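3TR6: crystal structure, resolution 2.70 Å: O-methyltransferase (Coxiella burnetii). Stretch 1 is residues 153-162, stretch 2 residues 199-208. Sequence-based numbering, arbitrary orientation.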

# COMPACT_ATOMS: atom_id res chain seq x y z
N THR A 153 16.50 -13.77 -4.43
CA THR A 153 15.45 -12.77 -4.65
C THR A 153 15.64 -12.01 -5.97
O THR A 153 14.66 -11.67 -6.63
N ASP A 154 16.89 -11.74 -6.35
CA ASP A 154 17.14 -11.05 -7.61
C ASP A 154 16.70 -11.90 -8.79
O ASP A 154 16.00 -11.43 -9.69
N LEU A 155 17.10 -13.17 -8.79
CA LEU A 155 16.63 -14.13 -9.77
C LEU A 155 15.11 -14.14 -9.86
O LEU A 155 14.54 -13.90 -10.92
N TYR A 156 14.45 -14.42 -8.73
CA TYR A 156 12.99 -14.45 -8.67
C TYR A 156 12.36 -13.15 -9.16
O TYR A 156 11.31 -13.16 -9.80
N TYR A 157 12.99 -12.03 -8.83
CA TYR A 157 12.51 -10.72 -9.25
C TYR A 157 12.58 -10.62 -10.76
O TYR A 157 11.61 -10.26 -11.43
N GLU A 158 13.75 -10.95 -11.30
CA GLU A 158 14.00 -10.89 -12.73
C GLU A 158 13.02 -11.78 -13.50
O GLU A 158 12.51 -11.40 -14.55
N GLU A 159 12.77 -12.97 -12.97
CA GLU A 159 11.84 -13.90 -13.57
C GLU A 159 10.40 -13.41 -13.44
O GLU A 159 9.59 -13.59 -14.35
N SER A 160 10.10 -12.78 -12.31
CA SER A 160 8.75 -12.28 -12.06
C SER A 160 8.38 -11.14 -12.99
O SER A 160 7.21 -10.95 -13.32
N LEU A 161 9.37 -10.37 -13.43
CA LEU A 161 9.13 -9.31 -14.40
C LEU A 161 8.67 -9.90 -15.73
O LEU A 161 7.72 -9.41 -16.34
N LYS A 162 9.35 -10.95 -16.18
CA LYS A 162 9.01 -11.59 -17.44
C LYS A 162 7.59 -12.14 -17.40
O LYS A 162 6.86 -12.08 -18.40
N GLN A 199 18.89 -1.19 -3.92
CA GLN A 199 19.40 -0.13 -4.79
C GLN A 199 19.08 -0.43 -6.25
O GLN A 199 18.75 0.47 -7.02
N LYS A 200 19.17 -1.70 -6.62
CA LYS A 200 18.85 -2.13 -7.97
C LYS A 200 17.40 -1.80 -8.34
O LYS A 200 17.13 -1.24 -9.40
N VAL A 201 16.47 -2.14 -7.44
CA VAL A 201 15.06 -1.87 -7.66
C VAL A 201 14.75 -0.37 -7.68
O VAL A 201 13.98 0.10 -8.51
N TYR A 202 15.36 0.36 -6.75
CA TYR A 202 15.20 1.80 -6.67
C TYR A 202 15.63 2.50 -7.97
O TYR A 202 15.07 3.53 -8.35
N LYS A 203 16.61 1.92 -8.65
CA LYS A 203 17.14 2.49 -9.88
C LYS A 203 16.47 1.90 -11.12
O LYS A 203 16.59 2.45 -12.22
N ASP A 204 15.77 0.79 -10.95
CA ASP A 204 15.15 0.08 -12.06
C ASP A 204 14.04 0.91 -12.72
O ASP A 204 13.03 1.23 -12.10
N GLU A 205 14.25 1.25 -13.99
CA GLU A 205 13.30 2.09 -14.72
C GLU A 205 12.22 1.29 -15.44
O GLU A 205 11.42 1.84 -16.19
N ARG A 206 12.21 -0.02 -15.21
CA ARG A 206 11.19 -0.89 -15.78
C ARG A 206 9.95 -0.93 -14.90
O ARG A 206 8.91 -1.48 -15.30
N VAL A 207 10.06 -0.35 -13.71
CA VAL A 207 8.99 -0.41 -12.73
C VAL A 207 8.75 0.93 -12.04
O VAL A 207 9.61 1.81 -12.05
N ASP A 208 7.56 1.08 -11.47
CA ASP A 208 7.30 2.11 -10.47
C ASP A 208 7.22 1.38 -9.14
O ASP A 208 6.63 0.30 -9.05

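The helix of stretch 1 packs beside stretch 2; the two helix axes come no closer than 12.3 Å, and side chains fill the space between. Tyr157 points toward stretch 2 with chi1 t, which carries its ring outward so that OH donates a hydrogen bond to Asp204 OD2 (2.8 Å). Val201 CG2 lies over one face of that ring, 3.8 Å from Tyr157 CZ, a CH-pi contact suited to a compact branched residue.

Asp204, also t, is the first residue to leave helical geometry. Its OD1 accepts from both N and NE of Arg206, each at 2.9 Å, tying the turn together and steadying the arginine. Arg206 (m, t, m) thereby presents NH1 to Glu158 OE2 at 2.7 Å, while Leu161 CD1 covers a guanidinium face, 3.4 Å from Arg206 CZ. Leu161 has an off-well chi1 of -93°; its CD2 meets Val207 CG1 at 3.9 Å, an apolar contact.

Asp154 and Glu158, one helical turn apart, leave CA sideways, yet their carboxylates reach across to the cations Lys200 and Arg206, forming salt bridges. Lys200, with chi1 t and an off-well chi2 of -99°, brings NZ to Asp154 OD1 (2.7 Å) and Glu158 OE1 (3.2 Å). Glu158, its chi1 between wells at -136°, thus bridges lysine and arginine with its two oxygens.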

# COMPACT_ATOMS: atom_id res chain seq x y z
CB THR A 153 15.27 -11.76 -3.47
OG1 THR A 153 16.30 -10.76 -3.53
CG2 THR A 153 15.31 -12.47 -2.13
CB ASP A 154 18.61 -10.66 -7.77
CG ASP A 154 18.85 -9.73 -8.95
OD1 ASP A 154 18.65 -8.51 -8.78
OD2 ASP A 154 19.22 -10.21 -10.04
CB LEU A 155 17.14 -15.54 -9.43
CG LEU A 155 16.59 -16.67 -10.32
CD1 LEU A 155 17.01 -16.46 -11.76
CD2 LEU A 155 17.05 -18.02 -9.80
CB TYR A 156 12.52 -14.73 -7.24
CG TYR A 156 12.98 -16.05 -6.68
CD1 TYR A 156 13.21 -17.15 -7.51
CD2 TYR A 156 13.17 -16.22 -5.31
CE1 TYR A 156 13.62 -18.36 -6.99
CE2 TYR A 156 13.59 -17.42 -4.79
CZ TYR A 156 13.81 -18.49 -5.63
OH TYR A 156 14.23 -19.69 -5.10
CB TYR A 157 13.36 -9.62 -8.60
CG TYR A 157 13.04 -8.21 -9.06
CD1 TYR A 157 12.01 -7.49 -8.48
CD2 TYR A 157 13.79 -7.59 -10.05
CE1 TYR A 157 11.71 -6.20 -8.88
CE2 TYR A 157 13.51 -6.30 -10.47
CZ TYR A 157 12.46 -5.61 -9.88
OH TYR A 157 12.17 -4.33 -10.28
CB GLU A 158 15.44 -11.31 -13.03
CG GLU A 158 16.13 -10.41 -14.03
CD GLU A 158 16.11 -8.96 -13.61
OE1 GLU A 158 16.41 -8.68 -12.43
OE2 GLU A 158 15.79 -8.10 -14.45
CB GLU A 159 11.98 -15.29 -12.94
CG GLU A 159 13.32 -15.95 -13.19
CD GLU A 159 13.48 -16.41 -14.62
OE1 GLU A 159 13.09 -17.56 -14.92
OE2 GLU A 159 14.00 -15.64 -15.45
CB SER A 160 8.60 -11.85 -10.60
OG SER A 160 8.59 -12.97 -9.74
CB LEU A 161 10.38 -8.46 -14.61
CG LEU A 161 10.49 -7.20 -13.75
CD1 LEU A 161 11.75 -6.42 -14.11
CD2 LEU A 161 9.26 -6.34 -13.93
CB LYS A 162 10.00 -12.73 -17.74
CG LYS A 162 11.45 -12.30 -17.91
CD LYS A 162 12.34 -13.52 -18.12
CE LYS A 162 13.77 -13.13 -18.49
NZ LYS A 162 14.51 -12.48 -17.37
CB GLN A 199 20.91 0.05 -4.61
CG GLN A 199 21.31 0.66 -3.28
CD GLN A 199 20.87 2.12 -3.14
OE1 GLN A 199 20.50 2.77 -4.12
NE2 GLN A 199 20.92 2.63 -1.91
CB LYS A 200 19.12 -3.63 -8.12
CG LYS A 200 18.86 -4.19 -9.51
CD LYS A 200 17.51 -4.88 -9.59
CE LYS A 200 17.40 -5.72 -10.85
NZ LYS A 200 18.44 -6.79 -10.89
CB VAL A 201 14.18 -2.57 -6.60
CG1 VAL A 201 12.76 -2.02 -6.64
CG2 VAL A 201 14.18 -4.07 -6.80
CB TYR A 202 15.99 2.36 -5.48
CG TYR A 202 15.96 3.86 -5.36
CD1 TYR A 202 14.76 4.54 -5.17
CD2 TYR A 202 17.13 4.60 -5.42
CE1 TYR A 202 14.73 5.91 -5.06
CE2 TYR A 202 17.11 5.98 -5.31
CZ TYR A 202 15.91 6.63 -5.13
OH TYR A 202 15.88 8.00 -5.01
CB LYS A 203 18.66 2.28 -9.96
CG LYS A 203 19.46 3.23 -9.08
CD LYS A 203 19.12 4.68 -9.42
CE LYS A 203 19.91 5.66 -8.58
NZ LYS A 203 19.53 7.07 -8.88
CB ASP A 204 14.61 -1.27 -11.60
CG ASP A 204 14.12 -2.13 -12.74
OD1 ASP A 204 14.24 -1.70 -13.90
OD2 ASP A 204 13.61 -3.24 -12.48
CB GLU A 205 14.03 3.00 -15.71
CG GLU A 205 14.56 4.28 -15.08
CD GLU A 205 15.53 5.02 -15.99
OE1 GLU A 205 15.92 4.45 -17.03
OE2 GLU A 205 15.91 6.16 -15.66
CB ARG A 206 11.75 -2.30 -15.94
CG ARG A 206 12.99 -2.38 -16.80
CD ARG A 206 13.58 -3.77 -16.78
NE ARG A 206 14.17 -4.09 -15.49
CZ ARG A 206 14.78 -5.23 -15.20
NH1 ARG A 206 14.88 -6.17 -16.13
NH2 ARG A 206 15.28 -5.43 -13.99
CB VAL A 207 9.30 -1.44 -11.62
CG1 VAL A 207 9.44 -2.83 -12.21
CG2 VAL A 207 10.57 -1.05 -10.88
CB ASP A 208 5.98 2.83 -10.76
CG ASP A 208 6.06 3.74 -11.97
OD1 ASP A 208 7.08 4.44 -12.13
OD2 ASP A 208 5.10 3.74 -12.78